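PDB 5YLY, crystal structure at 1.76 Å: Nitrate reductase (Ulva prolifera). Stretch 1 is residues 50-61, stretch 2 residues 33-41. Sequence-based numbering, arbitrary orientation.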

# COMPACT_ATOMS: atom_id res chain seq x y z
N LEU A 50 11.13 -7.15 -6.30
CA LEU A 50 9.80 -7.68 -6.63
C LEU A 50 9.90 -9.20 -6.52
O LEU A 50 10.81 -9.81 -7.10
CB LEU A 50 9.34 -7.28 -8.05
CG LEU A 50 7.93 -7.77 -8.40
CD1 LEU A 50 7.11 -6.72 -9.19
CD2 LEU A 50 7.97 -9.18 -9.10
N PHE A 51 9.00 -9.79 -5.73
CA PHE A 51 8.95 -11.24 -5.55
C PHE A 51 7.69 -11.72 -6.24
O PHE A 51 6.60 -11.26 -5.89
CB PHE A 51 8.88 -11.60 -4.05
CG PHE A 51 10.12 -11.20 -3.30
CD1 PHE A 51 11.22 -12.05 -3.22
CD2 PHE A 51 10.21 -9.93 -2.72
CE1 PHE A 51 12.37 -11.65 -2.54
CE2 PHE A 51 11.38 -9.52 -2.06
CZ PHE A 51 12.46 -10.39 -1.98
N ARG A 52 7.84 -12.63 -7.21
CA ARG A 52 6.67 -13.13 -7.92
C ARG A 52 6.39 -14.52 -7.43
O ARG A 52 7.21 -15.41 -7.65
CB ARG A 52 6.91 -13.11 -9.44
CG ARG A 52 5.69 -13.61 -10.24
CD ARG A 52 5.71 -13.10 -11.69
NE ARG A 52 5.60 -11.63 -11.72
CZ ARG A 52 6.38 -10.81 -12.43
NH1 ARG A 52 7.33 -11.31 -13.23
NH2 ARG A 52 6.20 -9.50 -12.37
N PHE A 53 5.27 -14.70 -6.72
CA PHE A 53 4.90 -15.97 -6.11
C PHE A 53 3.81 -16.63 -6.89
O PHE A 53 2.80 -16.00 -7.19
CB PHE A 53 4.45 -15.79 -4.64
CG PHE A 53 5.58 -15.56 -3.67
CD1 PHE A 53 6.33 -16.64 -3.18
CD2 PHE A 53 5.92 -14.28 -3.26
CE1 PHE A 53 7.37 -16.42 -2.28
CE2 PHE A 53 6.95 -14.07 -2.34
CZ PHE A 53 7.66 -15.15 -1.85
N GLY A 54 3.98 -17.92 -7.15
CA GLY A 54 2.95 -18.67 -7.87
C GLY A 54 1.84 -19.11 -6.95
O GLY A 54 2.05 -19.32 -5.75
N LEU A 55 0.63 -19.22 -7.50
CA LEU A 55 -0.53 -19.75 -6.77
C LEU A 55 -0.53 -21.28 -6.95
O LEU A 55 0.50 -21.82 -7.34
CB LEU A 55 -1.83 -19.07 -7.26
CG LEU A 55 -1.82 -17.51 -7.08
CD1 LEU A 55 -3.16 -16.89 -7.47
CD2 LEU A 55 -1.45 -17.11 -5.67
N GLU A 56 -1.63 -21.99 -6.62
CA GLU A 56 -1.67 -23.45 -6.72
C GLU A 56 -1.58 -23.92 -8.16
O GLU A 56 -1.06 -24.99 -8.43
CB GLU A 56 -2.93 -24.01 -6.04
CG GLU A 56 -3.02 -23.70 -4.56
CD GLU A 56 -4.24 -24.30 -3.89
OE1 GLU A 56 -5.34 -23.74 -4.03
OE2 GLU A 56 -4.10 -25.38 -3.26
N HIS A 57 -2.09 -23.08 -9.10
CA HIS A 57 -2.08 -23.33 -10.54
C HIS A 57 -2.07 -22.00 -11.27
O HIS A 57 -2.47 -20.97 -10.70
CB HIS A 57 -3.20 -24.28 -10.98
CG HIS A 57 -4.58 -23.73 -10.82
ND1 HIS A 57 -5.16 -22.96 -11.80
CD2 HIS A 57 -5.46 -23.91 -9.81
CE1 HIS A 57 -6.37 -22.67 -11.35
NE2 HIS A 57 -6.59 -23.22 -10.16
N ASP A 58 -1.58 -21.98 -12.50
CA ASP A 58 -1.36 -20.71 -13.19
C ASP A 58 -2.66 -19.98 -13.68
O ASP A 58 -2.55 -18.90 -14.25
CB ASP A 58 -0.33 -20.86 -14.31
CG ASP A 58 -0.71 -21.71 -15.50
OD1 ASP A 58 -1.88 -22.13 -15.58
OD2 ASP A 58 0.17 -21.97 -16.34
N GLU A 59 -3.85 -20.54 -13.42
CA GLU A 59 -5.09 -19.84 -13.79
C GLU A 59 -5.91 -19.45 -12.54
O GLU A 59 -7.04 -18.96 -12.65
CB GLU A 59 -5.92 -20.70 -14.74
CG GLU A 59 -5.38 -20.77 -16.16
CD GLU A 59 -6.03 -21.85 -17.00
OE1 GLU A 59 -7.24 -22.10 -16.82
OE2 GLU A 59 -5.33 -22.43 -17.86
N GLN A 60 -5.33 -19.64 -11.36
CA GLN A 60 -6.05 -19.45 -10.11
C GLN A 60 -6.26 -18.01 -9.74
O GLN A 60 -5.38 -17.18 -9.93
CB GLN A 60 -5.39 -20.24 -8.96
CG GLN A 60 -6.27 -20.38 -7.71
CD GLN A 60 -5.60 -21.09 -6.56
OE1 GLN A 60 -4.38 -21.04 -6.38
NE2 GLN A 60 -6.39 -21.77 -5.75
N LEU A 61 -7.47 -17.71 -9.26
CA LEU A 61 -7.86 -16.39 -8.78
C LEU A 61 -7.17 -16.20 -7.42
O LEU A 61 -7.17 -17.11 -6.59
CB LEU A 61 -9.40 -16.40 -8.58
CG LEU A 61 -10.09 -15.13 -8.07
CD1 LEU A 61 -9.99 -14.01 -9.10
CD2 LEU A 61 -11.54 -15.41 -7.75
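Stretch 2 (33-41) QKAAELKEK

Stretch 2 lies beside stretch 1 as an antiparallel neighbour: strand 34-41 runs against strand 50-54, their N-to-C directions 134° apart and their axes 4.4 Å from each other at closest approach. Gln 33 precedes the strand and stays out of reach. The backbone is extended throughout except at Lys 39, where phi/psi of -99/-35 marks a beta bulge. Phe 51 pairs with Lys 41 (CA to CA 4.7 Å) and Arg 52 with Glu 40 (CA to CA 5.0 Å), but Phe 53 then faces Leu 38 (CA to CA 4.5 Å), so the register slips by one and Lys 39 is the extra residue. The carbonyl of Arg 52 spans the bulge: Lys 39 N donates to Arg 52 O at 2.7 Å, and Glu 40 N reaches the same Arg 52 O in a weak bond of 3.3 Å. Arg 52 N returns a nearly straight bond to Glu 40 O at 2.9 Å, and beyond the bulge Gly 54 N donates to Glu 37 O at 2.8 Å.

On the sheet face carrying Phe 51 and Phe 53, Leu 38 is the main bump. Its chi1 t, chi2 p rotamer sets CD1 over one face of the Phe 53 ring, 4.0 Å from Leu 38 CD1 to the ring centroid and only 11° off the normal, a CH-pi contact. The same methyl lies 3.9 Å from Phe 51 CB, at the edge of the Phe 51 ring, so it fills the hollow between the two aromatic residues. Further along, the small side chain of Ala 36 packs against the base of Phe 53, CB to CB 4.1 Å, while Lys 41 lays its aliphatic part along Phe 51, with Lys 41 CD 3.6 Å from Phe 51 CE1.

On the face of Arg 52 and Glu 40, charge replaces grease: Arg 52 NH1 and Glu 40 OE1 form a salt bridge at 2.9 Å, the carboxylate meeting the guanidinium edge. Gly 54 leaves a hollow that Lys 39 uses, its CG 3.6 Å from Gly 54 N; a CB on Gly 54 would lie 2.7 Å from Lys 39 CE, a clash.

Past the end of strand 50-54, Glu 56 OE1 forms a salt bridge with Lys 34 NZ, from the first residue of the other strand, at 2.8 Å. Gln 60 NE2 steadies that carboxylate, donating to Glu 56 OE1 at 2.8 Å. A water joins the two stretches, accepting from Glu 37 N at 3.0 Å and donating to Leu 55 O at 2.9 Å. The contact buries 663 Å² in all.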

# COMPACT_ATOMS: atom_id res chain seq x y z
N GLN A 33 -3.12 -21.52 6.15
CA GLN A 33 -1.78 -21.07 5.74
C GLN A 33 -1.59 -21.81 4.41
O GLN A 33 -1.67 -23.04 4.38
CB GLN A 33 -0.70 -21.51 6.75
CG GLN A 33 -0.79 -20.82 8.11
CD GLN A 33 -0.45 -19.34 8.08
OE1 GLN A 33 0.05 -18.79 7.09
NE2 GLN A 33 -0.72 -18.66 9.18
N LYS A 34 -1.45 -21.05 3.32
CA LYS A 34 -1.32 -21.68 2.01
C LYS A 34 0.04 -21.43 1.43
O LYS A 34 0.49 -20.29 1.41
CB LYS A 34 -2.45 -21.24 1.07
CG LYS A 34 -3.79 -21.87 1.58
CD LYS A 34 -4.90 -21.88 0.60
CE LYS A 34 -4.79 -22.89 -0.52
NZ LYS A 34 -5.89 -22.68 -1.50
N ALA A 35 0.72 -22.50 1.03
CA ALA A 35 2.07 -22.39 0.48
C ALA A 35 2.07 -21.68 -0.89
O ALA A 35 1.18 -21.90 -1.69
CB ALA A 35 2.68 -23.77 0.37
N ALA A 36 3.07 -20.84 -1.13
CA ALA A 36 3.22 -20.15 -2.42
C ALA A 36 4.70 -20.26 -2.76
O ALA A 36 5.55 -19.95 -1.93
CB ALA A 36 2.82 -18.69 -2.30
N GLU A 37 5.00 -20.68 -3.99
CA GLU A 37 6.37 -20.87 -4.43
C GLU A 37 6.92 -19.67 -5.16
O GLU A 37 6.24 -19.12 -6.03
CB GLU A 37 6.42 -22.11 -5.33
CG GLU A 37 7.84 -22.57 -5.64
CD GLU A 37 7.86 -23.75 -6.58
OE1 GLU A 37 7.65 -24.89 -6.10
OE2 GLU A 37 8.02 -23.54 -7.80
N LEU A 38 8.15 -19.28 -4.84
CA LEU A 38 8.78 -18.15 -5.51
C LEU A 38 9.11 -18.54 -6.96
O LEU A 38 9.84 -19.50 -7.19
CB LEU A 38 10.04 -17.73 -4.75
CG LEU A 38 10.73 -16.43 -5.26
CD1 LEU A 38 9.76 -15.22 -5.25
CD2 LEU A 38 12.01 -16.13 -4.42
N LYS A 39 8.56 -17.78 -7.92
CA LYS A 39 8.75 -17.99 -9.36
C LYS A 39 9.81 -17.08 -9.97
O LYS A 39 10.49 -17.50 -10.89
CB LYS A 39 7.41 -17.86 -10.13
CG LYS A 39 6.32 -18.84 -9.66
CD LYS A 39 6.70 -20.29 -9.97
CE LYS A 39 5.59 -21.26 -9.59
NZ LYS A 39 5.80 -22.60 -10.21
N GLU A 40 9.93 -15.82 -9.49
CA GLU A 40 10.92 -14.87 -9.98
C GLU A 40 11.26 -13.93 -8.86
O GLU A 40 10.38 -13.63 -8.07
CB GLU A 40 10.37 -14.01 -11.16
CG GLU A 40 9.95 -14.83 -12.37
CD GLU A 40 9.58 -14.02 -13.59
OE1 GLU A 40 8.38 -13.91 -13.93
OE2 GLU A 40 10.51 -13.46 -14.21
N LYS A 41 12.50 -13.42 -8.84
CA LYS A 41 12.94 -12.44 -7.82
C LYS A 41 13.66 -11.39 -8.63
O LYS A 41 14.72 -11.67 -9.20
CB LYS A 41 13.89 -13.12 -6.80
CG LYS A 41 14.40 -12.13 -5.74
CD LYS A 41 15.12 -12.83 -4.58
CE LYS A 41 16.51 -13.25 -4.92
NZ LYS A 41 17.24 -13.70 -3.70
O HOH W 1 3.01 -21.98 -5.81